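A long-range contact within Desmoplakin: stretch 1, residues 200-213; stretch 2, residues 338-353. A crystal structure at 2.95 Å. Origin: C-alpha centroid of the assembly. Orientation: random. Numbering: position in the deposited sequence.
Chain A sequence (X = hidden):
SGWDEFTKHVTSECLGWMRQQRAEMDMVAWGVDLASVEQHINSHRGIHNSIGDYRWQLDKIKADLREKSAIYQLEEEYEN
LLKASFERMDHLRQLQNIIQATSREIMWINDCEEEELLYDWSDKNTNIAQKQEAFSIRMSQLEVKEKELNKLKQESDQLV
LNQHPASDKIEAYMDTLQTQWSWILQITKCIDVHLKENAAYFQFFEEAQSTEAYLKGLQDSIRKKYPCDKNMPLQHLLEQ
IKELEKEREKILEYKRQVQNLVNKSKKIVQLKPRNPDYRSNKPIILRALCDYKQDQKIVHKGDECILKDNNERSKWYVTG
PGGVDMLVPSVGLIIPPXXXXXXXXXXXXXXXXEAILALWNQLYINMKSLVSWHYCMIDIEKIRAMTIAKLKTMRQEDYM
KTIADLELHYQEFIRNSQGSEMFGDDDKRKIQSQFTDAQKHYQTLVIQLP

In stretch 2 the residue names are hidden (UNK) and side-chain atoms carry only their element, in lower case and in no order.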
ATOM      1  N   ALA A 200      -0.309   3.894   5.673  1.00 73.43           N
ATOM      2  CA  ALA A 200      -0.465   5.342   5.580  1.00 71.50           C
ATOM      3  C   ALA A 200      -1.888   5.783   5.924  1.00 67.25           C
ATOM      4  O   ALA A 200      -2.089   6.698   6.723  1.00 66.63           O
ATOM      5  CB  ALA A 200      -0.075   5.830   4.192  1.00 69.75           C
ATOM      6  N   TYR A 201      -2.868   5.122   5.316  1.00 71.98           N
ATOM      7  CA  TYR A 201      -4.276   5.427   5.540  1.00 67.83           C
ATOM      8  C   TYR A 201      -4.611   5.488   7.026  1.00 70.15           C
ATOM      9  O   TYR A 201      -5.293   6.409   7.481  1.00 68.56           O
ATOM     10  CB  TYR A 201      -5.150   4.384   4.845  1.00 64.93           C
ATOM     11  CG  TYR A 201      -6.638   4.556   5.044  1.00 62.46           C
ATOM     12  CD1 TYR A 201      -7.424   5.159   4.072  1.00 60.56           C
ATOM     13  CD2 TYR A 201      -7.264   4.095   6.195  1.00 63.31           C
ATOM     14  CE1 TYR A 201      -8.790   5.307   4.247  1.00 60.20           C
ATOM     15  CE2 TYR A 201      -8.628   4.240   6.376  1.00 61.90           C
ATOM     16  CZ  TYR A 201      -9.383   4.845   5.400  1.00 60.66           C
ATOM     17  OH  TYR A 201     -10.736   4.985   5.578  1.00 61.09           O
ATOM     18  N   PHE A 202      -4.126   4.511   7.785  1.00 74.21           N
ATOM     19  CA  PHE A 202      -4.403   4.479   9.216  1.00 77.68           C
ATOM     20  C   PHE A 202      -3.520   5.451   9.994  1.00 83.26           C
ATOM     21  O   PHE A 202      -3.963   6.063  10.967  1.00 84.09           O
ATOM     22  CB  PHE A 202      -4.268   3.062   9.775  1.00 81.73           C
ATOM     23  CG  PHE A 202      -5.357   2.131   9.330  1.00 76.84           C
ATOM     24  CD1 PHE A 202      -5.073   1.053   8.509  1.00 76.25           C
ATOM     25  CD2 PHE A 202      -6.666   2.338   9.727  1.00 73.55           C
ATOM     26  CE1 PHE A 202      -6.071   0.198   8.100  1.00 72.58           C
ATOM     27  CE2 PHE A 202      -7.673   1.484   9.321  1.00 70.45           C
ATOM     28  CZ  PHE A 202      -7.376   0.413   8.506  1.00 70.02           C
ATOM     29  N   GLN A 203      -2.272   5.594   9.563  1.00102.36           N
ATOM     30  CA  GLN A 203      -1.355   6.517  10.215  1.00104.98           C
ATOM     31  C   GLN A 203      -1.927   7.924  10.125  1.00102.25           C
ATOM     32  O   GLN A 203      -1.898   8.684  11.092  1.00104.28           O
ATOM     33  CB  GLN A 203       0.023   6.462   9.549  1.00105.62           C
ATOM     34  CG  GLN A 203       1.173   6.956  10.420  1.00107.53           C
ATOM     35  CD  GLN A 203       1.081   8.435  10.749  1.00107.50           C
ATOM     36  OE1 GLN A 203       0.657   9.245   9.922  1.00104.31           O
ATOM     37  NE2 GLN A 203       1.478   8.796  11.966  1.00111.30           N
ATOM     38  N   PHE A 204      -2.457   8.258   8.955  1.00 92.29           N
ATOM     39  CA  PHE A 204      -2.940   9.606   8.684  1.00 89.86           C
ATOM     40  C   PHE A 204      -4.114  10.006   9.566  1.00 90.50           C
ATOM     41  O   PHE A 204      -4.100  11.069  10.181  1.00 91.38           O
ATOM     42  CB  PHE A 204      -3.327   9.747   7.212  1.00 85.79           C
ATOM     43  CG  PHE A 204      -4.045  11.025   6.894  1.00 83.78           C
ATOM     44  CD1 PHE A 204      -3.337  12.190   6.654  1.00 83.23           C
ATOM     45  CD2 PHE A 204      -5.428  11.058   6.825  1.00 81.24           C
ATOM     46  CE1 PHE A 204      -3.997  13.368   6.355  1.00 81.68           C
ATOM     47  CE2 PHE A 204      -6.093  12.230   6.525  1.00 78.82           C
ATOM     48  CZ  PHE A 204      -5.376  13.389   6.290  1.00 79.00           C
ATOM     49  N   PHE A 205      -5.135   9.161   9.621  1.00 89.49           N
ATOM     50  CA  PHE A 205      -6.317   9.477  10.409  1.00 88.68           C
ATOM     51  C   PHE A 205      -6.021   9.458  11.907  1.00 93.99           C
ATOM     52  O   PHE A 205      -6.615  10.215  12.675  1.00 93.78           O
ATOM     53  CB  PHE A 205      -7.478   8.543  10.058  1.00 85.92           C
ATOM     54  CG  PHE A 205      -8.105   8.838   8.728  1.00 81.34           C
ATOM     55  CD1 PHE A 205      -7.908   7.994   7.650  1.00 79.82           C
ATOM     56  CD2 PHE A 205      -8.881   9.970   8.552  1.00 79.31           C
ATOM     57  CE1 PHE A 205      -8.483   8.268   6.421  1.00 76.60           C
ATOM     58  CE2 PHE A 205      -9.459  10.252   7.326  1.00 76.64           C
ATOM     59  CZ  PHE A 205      -9.258   9.401   6.260  1.00 75.41           C
ATOM     60  N   GLU A 206      -5.095   8.601  12.322  1.00108.55           N
ATOM     61  CA  GLU A 206      -4.697   8.539  13.724  1.00113.07           C
ATOM     62  C   GLU A 206      -4.045   9.855  14.139  1.00114.02           C
ATOM     63  O   GLU A 206      -4.309  10.380  15.220  1.00116.55           O
ATOM     64  CB  GLU A 206      -3.734   7.374  13.956  1.00116.41           C
ATOM     65  CG  GLU A 206      -3.390   7.122  15.415  1.00122.07           C
ATOM     66  CD  GLU A 206      -2.309   6.070  15.588  1.00125.48           C
ATOM     67  OE1 GLU A 206      -1.372   6.030  14.761  1.00124.29           O
ATOM     68  OE2 GLU A 206      -2.396   5.278  16.551  1.00128.65           O
ATOM     69  N   GLU A 207      -3.199  10.386  13.264  1.00108.05           N
ATOM     70  CA  GLU A 207      -2.471  11.620  13.533  1.00108.85           C
ATOM     71  C   GLU A 207      -3.358  12.848  13.347  1.00105.89           C
ATOM     72  O   GLU A 207      -3.245  13.824  14.086  1.00107.28           O
ATOM     73  CB  GLU A 207      -1.242  11.711  12.624  1.00108.20           C
ATOM     74  CG  GLU A 207      -0.411  12.972  12.794  1.00109.18           C
ATOM     75  CD  GLU A 207       0.799  13.001  11.872  1.00108.43           C
ATOM     76  OE1 GLU A 207       1.122  11.948  11.277  1.00107.35           O
ATOM     77  OE2 GLU A 207       1.428  14.075  11.740  1.00107.06           O
ATOM     78  N   ALA A 208      -4.242  12.793  12.358  1.00 83.15           N
ATOM     79  CA  ALA A 208      -5.114  13.922  12.051  1.00 80.17           C
ATOM     80  C   ALA A 208      -6.174  14.135  13.125  1.00 80.17           C
ATOM     81  O   ALA A 208      -6.320  15.238  13.645  1.00 80.07           O
ATOM     82  CB  ALA A 208      -5.763  13.739  10.686  1.00 75.03           C
ATOM     83  N   GLN A 209      -6.914  13.080  13.451  1.00117.46           N
ATOM     84  CA  GLN A 209      -7.945  13.153  14.484  1.00117.95           C
ATOM     85  C   GLN A 209      -7.346  13.584  15.817  1.00123.02           C
ATOM     86  O   GLN A 209      -8.043  14.109  16.682  1.00123.27           O
ATOM     87  CB  GLN A 209      -8.646  11.801  14.636  1.00118.33           C
ATOM     88  CG  GLN A 209      -9.401  11.352  13.392  1.00114.02           C
ATOM     89  CD  GLN A 209      -9.797   9.886  13.441  1.00114.88           C
ATOM     90  OE1 GLN A 209      -9.465   9.171  14.387  1.00118.97           O
ATOM     91  NE2 GLN A 209     -10.508   9.431  12.414  1.00111.62           N
ATOM     92  N   SER A 210      -6.044  13.358  15.969  1.00 98.51           N
ATOM     93  CA  SER A 210      -5.329  13.721  17.188  1.00102.53           C
ATOM     94  C   SER A 210      -4.828  15.165  17.138  1.00101.75           C
ATOM     95  O   SER A 210      -4.642  15.805  18.172  1.00104.56           O
ATOM     96  CB  SER A 210      -4.157  12.764  17.418  1.00105.73           C
ATOM     97  OG  SER A 210      -3.459  13.086  18.608  1.00109.44           O
ATOM     98  N   THR A 211      -4.607  15.668  15.928  1.00105.59           N
ATOM     99  CA  THR A 211      -4.211  17.057  15.734  1.00104.46           C
ATOM    100  C   THR A 211      -5.451  17.946  15.759  1.00100.39           C
ATOM    101  O   THR A 211      -5.433  19.042  16.316  1.00100.58           O
ATOM    102  CB  THR A 211      -3.445  17.253  14.403  1.00101.63           C
ATOM    103  OG1 THR A 211      -2.168  16.606  14.482  1.00104.00           O
ATOM    104  CG2 THR A 211      -3.233  18.730  14.114  1.00100.25           C
ATOM    105  N   GLU A 212      -6.529  17.459  15.156  1.00120.32           N
ATOM    106  CA  GLU A 212      -7.797  18.176  15.150  1.00116.66           C
ATOM    107  C   GLU A 212      -8.303  18.366  16.575  1.00119.10           C
ATOM    108  O   GLU A 212      -8.855  19.411  16.915  1.00117.75           O
ATOM    109  CB  GLU A 212      -8.835  17.407  14.330  1.00113.80           C
ATOM    110  CG  GLU A 212     -10.177  18.108  14.195  1.00111.51           C
ATOM    111  CD  GLU A 212     -11.309  17.141  13.897  1.00111.04           C
ATOM    112  OE1 GLU A 212     -11.315  16.034  14.481  1.00112.82           O
ATOM    113  OE2 GLU A 212     -12.192  17.485  13.079  1.00109.61           O
ATOM    114  N   ALA A 213      -8.118  17.345  17.404  1.00127.37           N
ATOM    115  CA  ALA A 213      -8.546  17.404  18.796  1.00130.53           C
ATOM    116  C   ALA A 213      -7.696  18.401  19.574  1.00133.69           C
ATOM    117  O   ALA A 213      -8.138  18.968  20.573  1.00134.77           O
ATOM    118  CB  ALA A 213      -8.466  16.024  19.433  1.00135.00           C
ATOM    119  N   UNK A 338      -7.877  11.212  -5.156  1.00 77.21           N
ATOM    120  CA  UNK A 338      -8.063  11.852  -3.850  1.00 77.88           C
ATOM    121  C   UNK A 338      -9.167  11.215  -3.005  1.00 77.72           C
ATOM    122  O   UNK A 338     -10.249  10.916  -3.512  1.00 80.34           O
ATOM    123  c   UNK A 338      -9.192  13.115  -5.499  1.00 87.44           C
ATOM    124  c   UNK A 338      -8.515  11.988  -6.235  1.00 83.06           C
ATOM    125  c   UNK A 338      -8.450  13.279  -4.227  1.00 84.06           C
ATOM    126  N   UNK A 339      -8.877  11.008  -1.723  1.00 70.82           N
ATOM    127  CA  UNK A 339      -9.876  10.539  -0.774  1.00 70.87           C
ATOM    128  C   UNK A 339     -10.556  11.723  -0.103  1.00 76.31           C
ATOM    129  O   UNK A 339      -9.952  12.401   0.725  1.00 75.64           O
ATOM    130  c   UNK A 339      -9.237   9.621   0.269  1.00 64.80           C
ATOM    131  c   UNK A 339     -10.182   9.285   1.411  1.00 65.01           C
ATOM    132  o   UNK A 339     -11.351   9.679   1.407  1.00 69.74           O
ATOM    133  n   UNK A 339      -9.681   8.545   2.394  1.00 60.84           N
ATOM    134  N   UNK A 340     -11.825  11.971  -0.456  1.00 74.72           N
ATOM    135  CA  UNK A 340     -12.570  13.143   0.018  1.00 78.77           C
ATOM    136  C   UNK A 340     -12.684  13.187   1.542  1.00 77.16           C
ATOM    137  O   UNK A 340     -12.796  14.266   2.116  1.00 78.82           O
ATOM    138  c   UNK A 340     -14.053  11.495  -0.880  1.00 76.93           C
ATOM    139  c   UNK A 340     -13.950  12.957  -0.621  1.00 80.08           C
ATOM    140  c   UNK A 340     -12.668  11.074  -1.260  1.00 75.13           C
ATOM    141  N   UNK A 341     -12.649  12.024   2.184  1.00 82.63           N
ATOM    142  CA  UNK A 341     -12.692  11.954   3.639  1.00 80.75           C
ATOM    143  C   UNK A 341     -11.398  12.461   4.267  1.00 77.52           C
ATOM    144  O   UNK A 341     -11.402  12.970   5.385  1.00 78.80           O
ATOM    145  c   UNK A 341     -14.491   8.525   4.102  1.00 75.04           C
ATOM    146  c   UNK A 341     -15.363  10.785   4.746  1.00 85.69           C
ATOM    147  c   UNK A 341     -12.967  10.522   4.097  1.00 75.95           C
ATOM    148  c   UNK A 341     -14.391  10.023   3.860  1.00 80.06           C
ATOM    149  N   UNK A 342     -10.291  12.313   3.543  1.00 67.46           N
ATOM    150  CA  UNK A 342      -8.990  12.769   4.023  1.00 65.40           C
ATOM    151  C   UNK A 342      -8.761  14.242   3.699  1.00 70.40           C
ATOM    152  O   UNK A 342      -8.299  15.004   4.542  1.00 71.92           O
ATOM    153  c   UNK A 342      -7.877  11.915   3.442  1.00 60.49           C
ATOM    154  N   UNK A 343      -9.083  14.637   2.472  1.00 74.07           N
ATOM    155  CA  UNK A 343      -8.911  16.020   2.046  1.00 78.81           C
ATOM    156  C   UNK A 343      -9.763  16.979   2.873  1.00 80.62           C
ATOM    157  O   UNK A 343      -9.298  18.048   3.270  1.00 81.99           O
ATOM    158  c   UNK A 343      -9.233  16.196   0.548  1.00 81.43           C
ATOM    159  c   UNK A 343      -8.000  15.918  -0.292  1.00 79.17           C
ATOM    160  c   UNK A 343      -9.775  17.591   0.276  1.00 85.68           C
ATOM    161  N   UNK A 344     -11.006  16.596   3.138  1.00 93.66           N
ATOM    162  CA  UNK A 344     -11.899  17.436   3.928  1.00 96.06           C
ATOM    163  C   UNK A 344     -11.397  17.601   5.359  1.00 94.34           C
ATOM    164  O   UNK A 344     -11.514  18.674   5.945  1.00 96.25           O
ATOM    165  o   UNK A 344     -15.244  16.827   2.510  1.00 99.86           O
ATOM    166  c   UNK A 344     -13.319  16.872   3.915  1.00 97.03           C
ATOM    167  c   UNK A 344     -14.033  17.123   2.599  1.00 98.72           C
ATOM    168  o   UNK A 344     -13.380  17.614   1.652  1.00 99.50           O
ATOM    169  N   UNK A 345     -10.831  16.538   5.919  1.00 74.89           N
ATOM    170  CA  UNK A 345     -10.276  16.592   7.264  1.00 74.15           C
ATOM    171  C   UNK A 345      -9.056  17.512   7.330  1.00 74.66           C
ATOM    172  O   UNK A 345      -8.893  18.269   8.288  1.00 75.86           O
ATOM    173  c   UNK A 345     -10.327  15.785  10.161  1.00 74.39           C
ATOM    174  c   UNK A 345      -9.390  15.087   9.192  1.00 71.43           C
ATOM    175  c   UNK A 345      -9.203  13.635   9.588  1.00 66.03           C
ATOM    176  c   UNK A 345      -9.911  15.189   7.758  1.00 71.97           C
ATOM    177  N   UNK A 346      -8.201  17.446   6.315  1.00 70.27           N
ATOM    178  CA  UNK A 346      -7.021  18.301   6.276  1.00 71.62           C
ATOM    179  C   UNK A 346      -7.434  19.760   6.110  1.00 74.33           C
ATOM    180  O   UNK A 346      -6.754  20.666   6.583  1.00 75.95           O
ATOM    181  o   UNK A 346      -6.515  18.365   3.887  1.00 72.96           O
ATOM    182  c   UNK A 346      -6.073  17.885   5.148  1.00 71.47           C
ATOM    183  N   UNK A 347      -8.552  19.982   5.430  1.00 89.55           N
ATOM    184  CA  UNK A 347      -9.066  21.330   5.244  1.00 93.03           C
ATOM    185  C   UNK A 347      -9.597  21.855   6.569  1.00 93.67           C
ATOM    186  O   UNK A 347      -9.365  23.006   6.936  1.00 95.79           O
ATOM    187  c   UNK A 347     -10.175  21.337   4.190  1.00 95.40           C
ATOM    188  s   UNK A 347     -10.928  22.955   3.908  1.00 99.19           S
ATOM    189  N   UNK A 348     -10.306  20.994   7.289  1.00 86.95           N
ATOM    190  CA  UNK A 348     -10.871  21.357   8.580  1.00 87.99           C
ATOM    191  C   UNK A 348      -9.757  21.717   9.554  1.00 87.42           C
ATOM    192  O   UNK A 348      -9.732  22.814  10.109  1.00 89.61           O
ATOM    193  c   UNK A 348     -14.703  19.486   9.828  1.00 90.98           C
ATOM    194  c   UNK A 348     -12.473  20.524  10.404  1.00 88.94           C
ATOM    195  c   UNK A 348     -11.715  20.202   9.128  1.00 86.96           C
ATOM    196  n   UNK A 348     -15.539  20.700  10.067  1.00 93.81           N
ATOM    197  c   UNK A 348     -13.486  19.434  10.747  1.00 89.00           C
ATOM    198  N   UNK A 349      -8.829  20.789   9.744  1.00 85.23           N
ATOM    199  CA  UNK A 349      -7.699  21.002  10.638  1.00 85.75           C
ATOM    200  C   UNK A 349      -6.970  22.301  10.327  1.00 87.95           C
ATOM    201  O   UNK A 349      -6.466  22.970  11.226  1.00 89.76           O
ATOM    202  c   UNK A 349      -6.411  17.357  11.019  1.00 81.70           C
ATOM    203  c   UNK A 349      -6.697  19.840  10.561  1.00 84.18           C
ATOM    204  c   UNK A 349      -7.335  18.551  11.081  1.00 82.65           C
ATOM    205  c   UNK A 349      -5.438  20.162  11.350  1.00 86.24           C
ATOM    206  N   UNK A 350      -6.919  22.660   9.049  1.00100.01           N
ATOM    207  CA  UNK A 350      -6.208  23.858   8.631  1.00102.71           C
ATOM    208  C   UNK A 350      -6.934  25.109   9.106  1.00105.26           C
ATOM    209  O   UNK A 350      -6.304  26.109   9.443  1.00107.64           O
ATOM    210  c   UNK A 350      -4.655  24.630   5.133  1.00107.33           C
ATOM    211  c   UNK A 350      -6.042  23.883   7.111  1.00103.31           C
ATOM    212  c   UNK A 350      -4.877  24.734   6.631  1.00106.22           C
ATOM    213  o   UNK A 350      -3.501  24.387   4.717  1.00108.11           O
ATOM    214  o   UNK A 350      -5.637  24.791   4.376  1.00108.20           O
ATOM    215  N   UNK A 351      -8.260  25.040   9.140  1.00 94.01           N
ATOM    216  CA  UNK A 351      -9.082  26.173   9.551  1.00 97.13           C
ATOM    217  C   UNK A 351      -9.066  26.381  11.062  1.00 97.36           C
ATOM    218  O   UNK A 351      -9.358  27.477  11.546  1.00 99.94           O
ATOM    219  c   UNK A 351     -10.682  26.226   7.557  1.00 98.38           C
ATOM    220  o   UNK A 351     -12.458  24.619   7.429  1.00 96.26           O
ATOM    221  c   UNK A 351     -10.519  26.004   9.051  1.00 97.40           C
ATOM    222  c   UNK A 351     -11.999  25.690   7.025  1.00 98.22           C
ATOM    223  n   UNK A 351     -12.615  26.434   6.110  1.00100.82           N
ATOM    224  N   UNK A 352      -8.733  25.331  11.806  1.00101.72           N
ATOM    225  CA  UNK A 352      -8.564  25.452  13.250  1.00102.63           C
ATOM    226  C   UNK A 352      -7.247  26.150  13.566  1.00104.18           C
ATOM    227  O   UNK A 352      -7.191  27.022  14.431  1.00106.66           O
ATOM    228  o   UNK A 352     -13.867  21.983  14.403  1.00103.73           O
ATOM    229  c   UNK A 352     -10.849  23.904  15.104  1.00102.98           C
ATOM    230  c   UNK A 352      -8.623  24.084  13.932  1.00100.67           C
ATOM    231  c   UNK A 352     -10.021  23.524  14.058  1.00100.51           C
ATOM    232  c   UNK A 352     -12.595  22.494  14.290  1.00102.07           C
ATOM    233  c   UNK A 352     -11.796  22.102  13.244  1.00 99.23           C
ATOM    234  c   UNK A 352     -10.516  22.616  13.131  1.00 98.51           C
ATOM    235  c   UNK A 352     -12.129  23.394  15.223  1.00103.84           C
ATOM    236  N   UNK A 353      -6.190  25.764  12.858  1.00 92.62           N
ATOM    237  CA  UNK A 353      -4.910  26.443  12.986  1.00 90.94           C
ATOM    238  C   UNK A 353      -5.081  27.938  12.722  1.00 91.40           C
ATOM    239  O   UNK A 353      -4.571  28.766  13.467  1.00 88.09           O
ATOM    240  c   UNK A 353      -2.747  27.788  10.869  1.00 88.69           C
ATOM    241  c   UNK A 353      -2.687  26.754  11.797  1.00 88.55           C
ATOM    242  c   UNK A 353      -0.511  28.438  11.383  1.00 84.03           C
ATOM    243  c   UNK A 353      -3.878  25.849  12.024  1.00 89.78           C
ATOM    244  c   UNK A 353      -1.510  26.585  12.516  1.00 85.21           C
ATOM    245  c   UNK A 353      -0.426  27.416  12.313  1.00 84.48           C
ATOM    246  o   UNK A 353       0.561  29.279  11.169  1.00 83.33           O
ATOM    247  c   UNK A 353      -1.670  28.626  10.661  1.00 84.92           C
TER

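Position 338 has three side-chain carbons that close a ring onto the backbone N. It is beyond reach of stretch 1: Pro338.

Position 339 has two carbons, the second carrying one oxygen and one nitrogen. The nitrogen lies 3.8 Å from Tyr201 CE1 and 4.0 Å from Phe205 CZ. This is Asn339. Its ND2 is hydrogen-bonded elsewhere in the structure. Its OD1 accepts from the backbone N of position 341 at 2.8 Å, capping the helix that follows.

Position 340 again closes three carbons onto N. It is in the first turn, without contact: Pro340.

Position 341 has four carbons, forked at the second. Its backbone O lies 3.9 Å from Phe205 CE2, at the ring edge, and its CB is 4.4 Å from Phe205 CZ. It is Leu341.

Position 342 has one carbon, CB, which packs 3.6 Å from Phe204 CE2 and 4.0 Å from Phe205 CZ. It is Ala342.

Position 343 has one carbon carrying two more. It points away: Val343.

Position 344 has two carbons, the second with two oxygens, out of reach of stretch 1: Asp344.

Position 345 has four carbons, forked at the second. One end carbon sits 3.6 Å from Ala208 CB and 3.8 Å from Phe205 CD2. The other is 3.9 Å from Glu212 OE2. This is Leu345; the two carbons are CD2 and CD1, in that order.

Position 346 has one carbon, then one oxygen: Ser346. Its OG donates to Val343 O at 2.9 Å, within its own helix.

Position 347 has one carbon, then sulfur. It is out of reach: Cys347.

Position 348 has four carbons in a row ending in nitrogen. The third carbon approaches Glu212 OE2 at 3.3 Å. It is Lys348, and that carbon is CD.

Position 349 has four carbons, forked at the first, with one arm two carbons long. The end of the long arm is 3.4 Å from Ala208 O, and its inner carbon 3.8 Å from Glu212 CB. The short arm is 3.8 Å from Thr211 CG2. It is Ile349.

Position 350 has three carbons, the third with two oxygens, out of reach: Glu350.

Position 351 has three, the third with one oxygen and one nitrogen, also out of reach: Gln351.

Position 352 has one carbon, then a six-carbon ring bearing oxygen. A ring carbon lies 4.4 Å from Glu212 CG. It is Tyr352.

Position 353 has the same make-up and no contact: Tyr353.

The helices run in the same general direction, 27° apart, with axes 9.7 Å apart at closest approach. No hydrogen bond joins the stretches. Packing carries the contact. The stretches bury 550 Å² between them, both sides summed, with Glu212, Leu345 and Ile349 covered most. Small Ala208 takes the ends of Leu345 and Ile349; Ala342 lies against Phe204 and Phe205.

Stretch 2 338-353: PNPLAVDLSCKIEQYY
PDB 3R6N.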